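Local coordinates for peptidase (PDB 5LOX), which is an ancestral beta subunit (Anbu) related to proteasome subunits that assembles helically and is probably a hydrolase involved in protein degradation, at residues 106-114 against 123-131. The protein carries 3 engineered substitutions. Numbering follows the deposited sequence.
Engineered in segment 106-114: Met-112 (natural residue Leu).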
loop_
_atom_site.group_PDB
_atom_site.type_symbol
_atom_site.label_atom_id
_atom_site.label_comp_id
_atom_site.label_asym_id
_atom_site.label_seq_id
_atom_site.Cartn_x
_atom_site.Cartn_y
_atom_site.Cartn_z
ATOM N N ASP A 106 80.404 -44.768 14.188
ATOM C CA ASP A 106 80.886 -45.947 14.925
ATOM C C ASP A 106 82.113 -46.614 14.283
ATOM O O ASP A 106 81.987 -47.413 13.347
ATOM C CB ASP A 106 79.738 -46.969 15.056
ATOM C CG ASP A 106 80.154 -48.239 15.798
ATOM O OD1 ASP A 106 81.054 -48.180 16.672
ATOM O OD2 ASP A 106 79.563 -49.291 15.495
ATOM N N LEU A 107 83.283 -46.351 14.852
ATOM C CA LEU A 107 84.556 -46.784 14.257
ATOM C C LEU A 107 85.063 -48.150 14.669
ATOM O O LEU A 107 86.204 -48.485 14.407
ATOM C CB LEU A 107 85.653 -45.771 14.615
ATOM C CG LEU A 107 85.425 -44.314 14.213
ATOM C CD1 LEU A 107 86.643 -43.497 14.596
ATOM C CD2 LEU A 107 85.107 -44.196 12.725
ATOM N N SER A 108 84.241 -48.945 15.330
ATOM C CA SER A 108 84.742 -50.188 15.937
ATOM C C SER A 108 84.843 -51.294 14.925
ATOM O O SER A 108 84.096 -51.316 13.938
ATOM C CB SER A 108 83.835 -50.634 17.080
ATOM O OG SER A 108 82.501 -50.728 16.625
ATOM N N CYS A 109 85.760 -52.212 15.177
ATOM C CA CYS A 109 85.796 -53.435 14.402
ATOM C C CYS A 109 86.352 -54.587 15.203
ATOM O O CYS A 109 87.024 -54.397 16.212
ATOM C CB CYS A 109 86.609 -53.241 13.102
ATOM S SG CYS A 109 88.293 -52.725 13.403
ATOM N N SER A 110 86.182 -55.773 14.632
ATOM C CA SER A 110 86.594 -57.018 15.231
ATOM C C SER A 110 87.437 -57.828 14.283
ATOM O O SER A 110 87.437 -57.610 13.077
ATOM C CB SER A 110 85.344 -57.776 15.625
ATOM O OG SER A 110 84.332 -57.520 14.683
ATOM N N PHE A 111 88.177 -58.773 14.843
ATOM C CA PHE A 111 89.162 -59.534 14.085
ATOM C C PHE A 111 89.200 -60.968 14.528
ATOM O O PHE A 111 88.885 -61.267 15.662
ATOM C CB PHE A 111 90.547 -58.974 14.352
ATOM C CG PHE A 111 90.741 -57.574 13.901
ATOM C CD1 PHE A 111 91.214 -57.314 12.636
ATOM C CD2 PHE A 111 90.485 -56.522 14.744
ATOM C CE1 PHE A 111 91.419 -56.020 12.207
ATOM C CE2 PHE A 111 90.697 -55.224 14.338
ATOM C CZ PHE A 111 91.165 -54.969 13.064
HETATM N N MSE A 112 89.652 -61.858 13.648
HETATM C CA MSE A 112 90.142 -63.193 14.087
HETATM C C MSE A 112 91.586 -63.320 13.699
HETATM O O MSE A 112 92.001 -62.821 12.664
HETATM C CB MSE A 112 89.351 -64.390 13.562
HETATM C CG MSE A 112 87.932 -64.140 14.010
HETATM SE SE MSE A 112 86.891 -65.774 13.987
HETATM C CE MSE A 112 86.193 -65.539 12.177
ATOM N N VAL A 113 92.360 -63.917 14.592
ATOM C CA VAL A 113 93.761 -64.117 14.387
ATOM C C VAL A 113 94.013 -65.574 14.687
ATOM O O VAL A 113 93.772 -66.025 15.783
ATOM C CB VAL A 113 94.599 -63.271 15.345
ATOM C CG1 VAL A 113 96.075 -63.529 15.104
ATOM C CG2 VAL A 113 94.279 -61.799 15.155
ATOM N N GLY A 114 94.514 -66.301 13.701
ATOM C CA GLY A 114 94.835 -67.703 13.888
ATOM C C GLY A 114 96.035 -68.114 13.082
ATOM O O GLY A 114 96.467 -67.398 12.175
ATOM N N ALA A 123 96.763 -72.235 16.812
ATOM C CA ALA A 123 95.773 -71.589 17.690
ATOM C C ALA A 123 94.896 -70.581 16.922
ATOM O O ALA A 123 95.186 -70.224 15.778
ATOM C CB ALA A 123 96.468 -70.901 18.833
ATOM N N LEU A 124 93.781 -70.198 17.537
ATOM C CA LEU A 124 92.804 -69.311 16.901
ATOM C C LEU A 124 92.162 -68.444 17.948
ATOM O O LEU A 124 91.591 -68.946 18.918
ATOM C CB LEU A 124 91.717 -70.129 16.191
ATOM C CG LEU A 124 90.504 -69.384 15.670
ATOM C CD1 LEU A 124 90.938 -68.397 14.624
ATOM C CD2 LEU A 124 89.498 -70.348 15.056
ATOM N N TYR A 125 92.192 -67.140 17.734
ATOM C CA TYR A 125 91.554 -66.192 18.656
ATOM C C TYR A 125 90.544 -65.328 17.928
ATOM O O TYR A 125 90.623 -65.147 16.704
ATOM C CB TYR A 125 92.612 -65.301 19.298
ATOM C CG TYR A 125 93.597 -66.039 20.147
ATOM C CD1 TYR A 125 94.609 -66.790 19.542
ATOM C CD2 TYR A 125 93.529 -66.001 21.543
ATOM C CE1 TYR A 125 95.528 -67.488 20.303
ATOM C CE2 TYR A 125 94.441 -66.687 22.321
ATOM C CZ TYR A 125 95.438 -67.431 21.708
ATOM O OH TYR A 125 96.393 -68.134 22.426
ATOM N N SER A 126 89.622 -64.757 18.686
ATOM C CA SER A 126 88.735 -63.719 18.163
ATOM C C SER A 126 88.850 -62.488 19.046
ATOM O O SER A 126 88.788 -62.595 20.258
ATOM C CB SER A 126 87.306 -64.221 18.133
ATOM O OG SER A 126 86.396 -63.141 18.010
ATOM N N ILE A 127 89.029 -61.329 18.434
ATOM C CA ILE A 127 89.129 -60.067 19.155
ATOM C C ILE A 127 87.811 -59.334 19.021
ATOM O O ILE A 127 87.290 -59.173 17.936
ATOM C CB ILE A 127 90.239 -59.168 18.593
ATOM C CG1 ILE A 127 91.573 -59.925 18.547
ATOM C CG2 ILE A 127 90.390 -57.912 19.441
ATOM C CD1 ILE A 127 92.707 -59.166 17.893
ATOM N N TYR A 128 87.287 -58.855 20.133
ATOM C CA TYR A 128 86.012 -58.157 20.132
ATOM C C TYR A 128 86.186 -56.669 19.844
ATOM O O TYR A 128 87.318 -56.141 19.899
ATOM C CB TYR A 128 85.335 -58.340 21.483
ATOM C CG TYR A 128 84.833 -59.740 21.716
ATOM C CD1 TYR A 128 84.185 -60.451 20.699
ATOM C CD2 TYR A 128 84.985 -60.346 22.975
ATOM C CE1 TYR A 128 83.716 -61.723 20.911
ATOM C CE2 TYR A 128 84.507 -61.626 23.200
ATOM C CZ TYR A 128 83.875 -62.307 22.155
ATOM O OH TYR A 128 83.401 -63.583 22.362
ATOM N N PRO A 129 85.065 -55.972 19.549
ATOM C CA PRO A 129 85.121 -54.515 19.369
ATOM C C PRO A 129 85.877 -53.757 20.445
ATOM O O PRO A 129 86.635 -52.822 20.088
ATOM C CB PRO A 129 83.666 -54.119 19.370
ATOM C CG PRO A 129 83.012 -55.273 18.687
ATOM C CD PRO A 129 83.763 -56.504 19.114
ATOM N N GLN A 130 85.804 -54.240 21.687
ATOM C CA GLN A 130 86.402 -53.556 22.826
ATOM C C GLN A 130 87.859 -53.973 23.087
ATOM O O GLN A 130 88.510 -53.380 23.949
ATOM C CB GLN A 130 85.605 -53.755 24.101
ATOM C CG GLN A 130 84.095 -53.820 23.925
ATOM C CD GLN A 130 83.593 -55.184 23.421
ATOM O OE1 GLN A 130 82.639 -55.238 22.641
ATOM N NE2 GLN A 130 84.226 -56.294 23.871
ATOM N N GLY A 131 88.413 -54.905 22.312
ATOM C CA GLY A 131 89.887 -55.120 22.293
ATOM C C GLY A 131 90.380 -56.278 23.141
ATOM O O GLY A 131 91.593 -56.594 23.133
#
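Phe-111 and Ile-127 form one hydrogen-bonded antiparallel pair, Val-113 and Tyr-125 the next. Ile-127 N reaches Phe-111 O at 2.8 Å with 169° at the hydrogen, and Tyr-125 N reaches Val-113 O at 2.7 Å; the return bonds run from Phe-111 N to Ile-127 O and from Val-113 N to Tyr-125 O. The axes of 109-114 and 123-127 run at 165°, close to antiparallel, within the hairpin of strands 109-117 and 123-127. On the face of Val-113 and Tyr-125, Ile-127 CG1 lies beside its backbone N (chi1 -54°) and extends to CD1, which touches Val-113 CG2 at 4.1 Å and Phe-111 CB at 4.2 Å. Val-113 O sits at the edge of the Tyr-125 ring, in its plane. Thr-83 and Thr-90 of helix 79-97 cover this side. The other face carries the engineered selenomethionine Met-112, whose CG meets Ser-126 CB at 4.2 Å while its chain bends at chi3 and turns from the partner strand to pack on strands 2-8 and 142-146. Past the ladder, Pro-129, within the type I turn from Tyr-128 to Gly-131, sets its CD 4.0 Å from Ser-110 CB. Four backbone bonds thus satisfy these buried peptide groups, leaving side chains to pack between helix and second sheet, as in the proteasome-type Ntn fold.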